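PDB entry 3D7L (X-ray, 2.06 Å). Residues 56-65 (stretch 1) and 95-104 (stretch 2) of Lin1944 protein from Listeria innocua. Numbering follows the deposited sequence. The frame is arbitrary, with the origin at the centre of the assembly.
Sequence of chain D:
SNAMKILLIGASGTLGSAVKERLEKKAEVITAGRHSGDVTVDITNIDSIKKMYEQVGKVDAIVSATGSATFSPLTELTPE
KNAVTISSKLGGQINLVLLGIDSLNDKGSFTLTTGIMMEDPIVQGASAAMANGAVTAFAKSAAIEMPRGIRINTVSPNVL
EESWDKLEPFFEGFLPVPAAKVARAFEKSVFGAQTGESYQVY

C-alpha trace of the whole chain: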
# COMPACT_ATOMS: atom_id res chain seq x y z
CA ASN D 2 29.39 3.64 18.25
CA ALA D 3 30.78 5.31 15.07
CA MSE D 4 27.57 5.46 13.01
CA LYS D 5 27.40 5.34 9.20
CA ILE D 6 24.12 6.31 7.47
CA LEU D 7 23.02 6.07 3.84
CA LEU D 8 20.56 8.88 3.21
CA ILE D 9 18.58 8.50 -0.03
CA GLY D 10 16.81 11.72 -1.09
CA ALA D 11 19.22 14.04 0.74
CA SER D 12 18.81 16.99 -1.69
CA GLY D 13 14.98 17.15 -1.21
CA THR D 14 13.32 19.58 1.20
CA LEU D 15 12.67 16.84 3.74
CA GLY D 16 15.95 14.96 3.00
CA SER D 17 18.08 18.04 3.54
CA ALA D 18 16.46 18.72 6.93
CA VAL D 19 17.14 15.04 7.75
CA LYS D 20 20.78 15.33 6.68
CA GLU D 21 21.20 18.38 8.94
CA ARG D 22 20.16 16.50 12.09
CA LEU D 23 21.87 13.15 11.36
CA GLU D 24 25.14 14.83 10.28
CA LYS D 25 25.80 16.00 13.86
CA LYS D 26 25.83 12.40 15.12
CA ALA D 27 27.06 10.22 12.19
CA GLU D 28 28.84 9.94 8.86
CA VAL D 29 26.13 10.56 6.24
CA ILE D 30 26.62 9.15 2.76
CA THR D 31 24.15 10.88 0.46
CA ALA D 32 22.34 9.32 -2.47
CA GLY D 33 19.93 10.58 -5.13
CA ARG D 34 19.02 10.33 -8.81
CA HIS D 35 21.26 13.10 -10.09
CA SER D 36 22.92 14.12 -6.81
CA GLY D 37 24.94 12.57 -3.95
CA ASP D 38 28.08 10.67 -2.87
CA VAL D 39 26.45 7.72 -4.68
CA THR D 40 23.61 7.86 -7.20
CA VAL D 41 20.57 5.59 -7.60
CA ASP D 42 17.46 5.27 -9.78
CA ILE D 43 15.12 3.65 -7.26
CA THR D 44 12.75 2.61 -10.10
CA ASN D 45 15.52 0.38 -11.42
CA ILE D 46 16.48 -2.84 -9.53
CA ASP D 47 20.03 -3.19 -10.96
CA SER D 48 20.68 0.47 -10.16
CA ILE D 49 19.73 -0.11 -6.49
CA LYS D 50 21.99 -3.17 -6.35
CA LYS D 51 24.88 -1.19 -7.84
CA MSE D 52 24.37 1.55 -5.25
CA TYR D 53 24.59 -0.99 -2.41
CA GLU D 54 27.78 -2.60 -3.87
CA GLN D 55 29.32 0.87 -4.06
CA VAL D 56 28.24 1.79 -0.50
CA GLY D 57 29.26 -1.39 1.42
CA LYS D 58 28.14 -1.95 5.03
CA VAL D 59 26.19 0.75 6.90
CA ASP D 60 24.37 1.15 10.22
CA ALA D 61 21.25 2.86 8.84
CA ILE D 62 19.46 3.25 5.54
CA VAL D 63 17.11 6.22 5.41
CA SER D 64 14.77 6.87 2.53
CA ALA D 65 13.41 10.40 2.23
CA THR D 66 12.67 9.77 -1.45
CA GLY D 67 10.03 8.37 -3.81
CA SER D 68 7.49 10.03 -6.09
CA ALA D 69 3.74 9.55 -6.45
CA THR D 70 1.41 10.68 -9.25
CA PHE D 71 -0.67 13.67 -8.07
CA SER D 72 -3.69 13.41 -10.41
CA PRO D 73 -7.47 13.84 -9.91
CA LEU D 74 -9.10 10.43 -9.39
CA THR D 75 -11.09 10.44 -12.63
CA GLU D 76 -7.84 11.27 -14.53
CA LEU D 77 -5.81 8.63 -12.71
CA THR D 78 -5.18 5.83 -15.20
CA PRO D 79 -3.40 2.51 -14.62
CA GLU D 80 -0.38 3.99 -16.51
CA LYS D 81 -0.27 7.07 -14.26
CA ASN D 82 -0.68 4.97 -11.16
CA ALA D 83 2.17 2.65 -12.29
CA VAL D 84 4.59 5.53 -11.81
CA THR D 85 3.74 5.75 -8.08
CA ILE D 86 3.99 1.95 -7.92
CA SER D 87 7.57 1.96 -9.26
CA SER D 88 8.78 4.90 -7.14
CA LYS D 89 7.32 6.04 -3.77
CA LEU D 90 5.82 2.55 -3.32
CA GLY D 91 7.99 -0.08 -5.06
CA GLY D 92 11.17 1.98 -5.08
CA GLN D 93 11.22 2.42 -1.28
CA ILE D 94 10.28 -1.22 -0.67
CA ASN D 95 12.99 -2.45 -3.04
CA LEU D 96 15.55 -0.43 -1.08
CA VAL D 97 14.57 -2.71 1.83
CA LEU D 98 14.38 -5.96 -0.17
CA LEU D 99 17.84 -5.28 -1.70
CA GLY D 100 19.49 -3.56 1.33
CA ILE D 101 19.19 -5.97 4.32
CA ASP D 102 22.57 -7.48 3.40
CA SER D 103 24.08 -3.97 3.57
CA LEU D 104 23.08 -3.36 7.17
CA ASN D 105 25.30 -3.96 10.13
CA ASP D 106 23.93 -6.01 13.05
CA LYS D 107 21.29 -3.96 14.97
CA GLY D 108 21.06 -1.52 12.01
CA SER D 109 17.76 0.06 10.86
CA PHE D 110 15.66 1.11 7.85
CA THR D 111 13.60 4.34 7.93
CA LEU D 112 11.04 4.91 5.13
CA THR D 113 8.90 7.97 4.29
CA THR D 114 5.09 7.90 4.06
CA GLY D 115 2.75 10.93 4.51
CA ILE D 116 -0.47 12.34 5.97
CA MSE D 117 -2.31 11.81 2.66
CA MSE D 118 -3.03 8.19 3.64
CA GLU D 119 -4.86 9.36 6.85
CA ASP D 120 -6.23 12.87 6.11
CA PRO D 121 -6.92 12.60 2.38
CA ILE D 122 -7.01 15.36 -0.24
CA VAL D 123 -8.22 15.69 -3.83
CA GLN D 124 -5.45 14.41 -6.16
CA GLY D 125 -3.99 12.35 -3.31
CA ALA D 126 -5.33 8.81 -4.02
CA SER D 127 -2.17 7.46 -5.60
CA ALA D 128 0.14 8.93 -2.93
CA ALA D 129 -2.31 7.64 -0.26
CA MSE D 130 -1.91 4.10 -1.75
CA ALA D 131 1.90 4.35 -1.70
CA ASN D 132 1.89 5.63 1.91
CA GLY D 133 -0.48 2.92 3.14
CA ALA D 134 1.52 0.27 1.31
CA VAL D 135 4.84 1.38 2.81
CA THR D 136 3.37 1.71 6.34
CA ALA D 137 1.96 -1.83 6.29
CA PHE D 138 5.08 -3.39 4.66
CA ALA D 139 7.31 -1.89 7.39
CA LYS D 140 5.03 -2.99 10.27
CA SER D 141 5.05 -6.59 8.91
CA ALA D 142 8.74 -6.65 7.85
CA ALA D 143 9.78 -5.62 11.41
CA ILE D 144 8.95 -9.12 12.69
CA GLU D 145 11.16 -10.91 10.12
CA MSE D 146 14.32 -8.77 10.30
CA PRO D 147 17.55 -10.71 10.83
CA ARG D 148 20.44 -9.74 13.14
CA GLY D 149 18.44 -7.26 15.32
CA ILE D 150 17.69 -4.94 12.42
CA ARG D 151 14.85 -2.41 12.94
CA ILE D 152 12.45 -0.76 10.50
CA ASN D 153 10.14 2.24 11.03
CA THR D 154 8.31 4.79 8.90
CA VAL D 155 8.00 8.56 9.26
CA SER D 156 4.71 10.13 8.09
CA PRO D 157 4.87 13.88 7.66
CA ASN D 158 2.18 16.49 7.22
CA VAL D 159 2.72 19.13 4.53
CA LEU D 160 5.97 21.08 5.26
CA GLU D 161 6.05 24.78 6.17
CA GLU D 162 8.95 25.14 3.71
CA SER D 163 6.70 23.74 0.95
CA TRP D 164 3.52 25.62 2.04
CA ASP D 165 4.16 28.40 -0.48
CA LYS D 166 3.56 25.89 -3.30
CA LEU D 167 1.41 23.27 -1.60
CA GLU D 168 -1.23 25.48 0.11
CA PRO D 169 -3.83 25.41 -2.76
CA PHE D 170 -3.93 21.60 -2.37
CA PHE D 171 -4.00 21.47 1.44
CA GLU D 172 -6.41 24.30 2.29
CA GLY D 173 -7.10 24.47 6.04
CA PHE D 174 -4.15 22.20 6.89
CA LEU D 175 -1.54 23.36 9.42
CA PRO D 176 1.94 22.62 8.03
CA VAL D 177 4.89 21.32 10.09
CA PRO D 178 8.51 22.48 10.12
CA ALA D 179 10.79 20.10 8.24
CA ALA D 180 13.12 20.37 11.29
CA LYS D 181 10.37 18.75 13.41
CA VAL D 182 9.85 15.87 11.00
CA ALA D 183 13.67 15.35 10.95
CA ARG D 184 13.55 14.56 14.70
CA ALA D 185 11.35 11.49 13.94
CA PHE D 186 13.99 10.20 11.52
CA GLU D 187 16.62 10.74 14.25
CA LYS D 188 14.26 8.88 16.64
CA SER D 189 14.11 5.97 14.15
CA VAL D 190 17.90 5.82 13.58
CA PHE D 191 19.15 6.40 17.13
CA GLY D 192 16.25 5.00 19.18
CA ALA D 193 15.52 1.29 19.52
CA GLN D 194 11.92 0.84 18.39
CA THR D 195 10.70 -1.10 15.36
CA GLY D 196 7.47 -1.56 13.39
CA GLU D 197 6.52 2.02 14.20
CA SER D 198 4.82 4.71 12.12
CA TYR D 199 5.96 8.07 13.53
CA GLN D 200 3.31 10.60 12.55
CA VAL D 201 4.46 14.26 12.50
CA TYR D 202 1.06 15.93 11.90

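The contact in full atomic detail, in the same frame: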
# COMPACT_ATOMS: atom_id res chain seq x y z
N VAL D 56 28.30 1.30 -1.88
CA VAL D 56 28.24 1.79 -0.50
C VAL D 56 28.90 0.88 0.56
O VAL D 56 29.46 1.39 1.53
CB VAL D 56 26.78 2.09 -0.07
CG1 VAL D 56 26.72 2.43 1.40
CG2 VAL D 56 26.22 3.24 -0.88
N GLY D 57 28.83 -0.44 0.38
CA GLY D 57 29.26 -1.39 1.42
C GLY D 57 28.37 -1.40 2.66
O GLY D 57 27.19 -1.04 2.59
N LYS D 58 28.93 -1.81 3.80
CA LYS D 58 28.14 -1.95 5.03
C LYS D 58 27.86 -0.61 5.70
O LYS D 58 28.77 0.22 5.84
CB LYS D 58 28.85 -2.89 6.03
CG LYS D 58 28.66 -4.39 5.74
CD LYS D 58 27.32 -4.87 6.28
CE LYS D 58 27.20 -6.39 6.26
NZ LYS D 58 25.95 -6.88 6.97
N VAL D 59 26.60 -0.40 6.08
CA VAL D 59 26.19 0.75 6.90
C VAL D 59 25.37 0.37 8.14
O VAL D 59 24.98 -0.79 8.32
CB VAL D 59 25.47 1.86 6.06
CG1 VAL D 59 26.44 2.45 5.06
CG2 VAL D 59 24.22 1.33 5.38
N ASP D 60 25.14 1.36 9.00
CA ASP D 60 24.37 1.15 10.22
C ASP D 60 22.91 1.52 10.02
O ASP D 60 22.04 0.99 10.70
CB ASP D 60 24.95 1.97 11.36
CG ASP D 60 26.36 1.56 11.68
OD1 ASP D 60 27.28 2.35 11.39
OD2 ASP D 60 26.54 0.42 12.14
N ALA D 61 22.64 2.42 9.09
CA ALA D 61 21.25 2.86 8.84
C ALA D 61 21.05 3.20 7.39
O ALA D 61 21.94 3.77 6.76
CB ALA D 61 20.88 4.05 9.71
N ILE D 62 19.87 2.88 6.88
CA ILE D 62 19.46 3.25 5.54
C ILE D 62 18.15 4.01 5.74
O ILE D 62 17.19 3.51 6.35
CB ILE D 62 19.25 2.02 4.63
CG1 ILE D 62 20.58 1.28 4.39
CG2 ILE D 62 18.57 2.44 3.30
CD1 ILE D 62 20.41 -0.08 3.72
N VAL D 63 18.16 5.24 5.23
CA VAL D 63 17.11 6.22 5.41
C VAL D 63 16.65 6.64 4.04
O VAL D 63 17.41 7.14 3.24
CB VAL D 63 17.61 7.47 6.12
CG1 VAL D 63 16.47 8.45 6.30
CG2 VAL D 63 18.27 7.14 7.47
N SER D 64 15.36 6.46 3.78
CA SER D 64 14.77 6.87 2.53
C SER D 64 13.88 8.07 2.80
O SER D 64 12.87 7.93 3.52
CB SER D 64 13.95 5.73 1.94
OG SER D 64 13.11 6.18 0.88
N ALA D 65 14.27 9.22 2.26
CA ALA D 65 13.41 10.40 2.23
C ALA D 65 13.12 10.73 0.75
O ALA D 65 13.28 11.87 0.29
CB ALA D 65 14.08 11.55 2.94
N ASN D 95 11.82 -1.82 -2.44
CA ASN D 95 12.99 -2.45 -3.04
C ASN D 95 14.28 -2.04 -2.35
O ASN D 95 15.18 -2.86 -2.21
CB ASN D 95 13.03 -2.23 -4.56
CG ASN D 95 11.98 -3.10 -5.29
OD1 ASN D 95 11.38 -3.97 -4.68
ND2 ASN D 95 11.76 -2.84 -6.57
N LEU D 96 14.36 -0.79 -1.87
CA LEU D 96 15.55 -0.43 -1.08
C LEU D 96 15.69 -1.32 0.15
O LEU D 96 16.80 -1.58 0.62
CB LEU D 96 15.53 1.04 -0.65
CG LEU D 96 15.54 2.14 -1.70
CD1 LEU D 96 15.29 3.43 -0.96
CD2 LEU D 96 16.84 2.21 -2.56
N VAL D 97 14.56 -1.77 0.70
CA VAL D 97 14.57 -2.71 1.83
C VAL D 97 14.88 -4.12 1.33
O VAL D 97 15.79 -4.78 1.85
CB VAL D 97 13.23 -2.68 2.61
CG1 VAL D 97 13.17 -3.81 3.60
CG2 VAL D 97 13.02 -1.32 3.28
N LEU D 98 14.15 -4.59 0.32
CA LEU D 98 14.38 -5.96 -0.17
C LEU D 98 15.83 -6.19 -0.63
O LEU D 98 16.35 -7.29 -0.50
CB LEU D 98 13.41 -6.35 -1.28
CG LEU D 98 11.91 -6.20 -0.94
CD1 LEU D 98 11.09 -6.63 -2.11
CD2 LEU D 98 11.52 -7.00 0.31
N LEU D 99 16.46 -5.16 -1.18
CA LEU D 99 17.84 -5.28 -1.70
C LEU D 99 18.95 -4.82 -0.73
O LEU D 99 20.12 -5.09 -0.96
CB LEU D 99 17.97 -4.59 -3.06
CG LEU D 99 17.01 -5.11 -4.15
CD1 LEU D 99 16.87 -4.15 -5.32
CD2 LEU D 99 17.38 -6.51 -4.65
N GLY D 100 18.56 -4.17 0.37
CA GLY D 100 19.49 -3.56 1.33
C GLY D 100 19.75 -4.23 2.68
O GLY D 100 20.66 -3.79 3.41
N ILE D 101 19.00 -5.29 3.02
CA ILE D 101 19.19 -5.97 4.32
C ILE D 101 20.64 -6.45 4.50
O ILE D 101 21.22 -6.33 5.59
CB ILE D 101 18.17 -7.13 4.54
CG1 ILE D 101 16.73 -6.60 4.53
CG2 ILE D 101 18.42 -7.86 5.86
CD1 ILE D 101 15.66 -7.68 4.31
N ASP D 102 21.22 -6.94 3.41
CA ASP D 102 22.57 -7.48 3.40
C ASP D 102 23.62 -6.37 3.56
O ASP D 102 24.77 -6.65 3.89
CB ASP D 102 22.82 -8.31 2.13
CG ASP D 102 22.38 -9.78 2.28
OD1 ASP D 102 22.34 -10.28 3.43
OD2 ASP D 102 22.11 -10.46 1.26
N SER D 103 23.21 -5.12 3.37
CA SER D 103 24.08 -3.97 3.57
C SER D 103 24.04 -3.39 4.97
O SER D 103 24.78 -2.47 5.26
CB SER D 103 23.77 -2.87 2.56
OG SER D 103 24.17 -3.28 1.27
N LEU D 104 23.16 -3.91 5.83
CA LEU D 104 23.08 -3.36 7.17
C LEU D 104 23.91 -4.14 8.16
O LEU D 104 23.91 -5.38 8.16
CB LEU D 104 21.63 -3.29 7.67
CG LEU D 104 20.78 -2.10 7.23
CD1 LEU D 104 19.46 -2.25 7.90
CD2 LEU D 104 21.45 -0.74 7.60

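L104 covers the most surface in this contact, followed by I62, with S103 and K58 close behind. Together the two stretches bury 453 Å², counting both sides.

L104 follows directly after the 3-10 segment 101-103. It forms a parallel beta bridge with V59, and the two CA atoms lie 5.2 Å apart. The one backbone-to-backbone hydrogen bond across the stretches runs from V59 N to S103 O, 2.9 Å long and nearly straight at 172°. A CA-H...O contact joins L104 CA to V59 O at 3.4 Å. A second one joins K58 CA to the same S103 O, also at 3.4 Å. The carbonyl of S103 therefore meets both K58 and V59.

The side chains of V59 and L104 lie on the same face of the sheet. L104 has chi1 near m and chi2 near t, and the end of its side chain comes nearer to stretch 1. Its CD2 is the atom that does most of the packing. It lies 4.1 Å from V59 CG2 and 3.9 Å from I62 CG1. It also sits over the chain where it turns a corner at D60, 3.6 Å from D60 O and 3.7 Å from A61 N. An apolar side chain long enough to bring a methyl to V59, D60, A61 and I62 suits this buried place.

I62 lies in the strand of stretch 1 and points toward stretch 2. Its chi1 is m and its chi2 is t. I62 CG1 and CD1 both pack on L104, and I62 CD1 also lies 3.7 Å from G100 O. G100 leaves room for this. A CB there would come within 3.3 Å of I62 CD1 and would clash with L96 O, one turn earlier in the chain, at 2.5 Å. Further along the strand, S64 also points toward stretch 2, and S64 CB meets L96 CD1 at 3.9 Å. The S64 hydroxyl is hydrogen-bonded to a residue just outside the stretches, so this small polar residue can be buried.

K58 works at the exposed edge. Its CB points sideways, but the long chain brings the amino group to the other stretch. K58 NZ donates a hydrogen bond to L104 O at 2.8 Å and a weak one to D102 O at 3.3 Å. The lysine thus binds backbone carbonyls near the end of stretch 2, while much of the residue stays exposed.

G57 comes just before, as the first residue to leave helical geometry. Its phi is positive, which favours glycine.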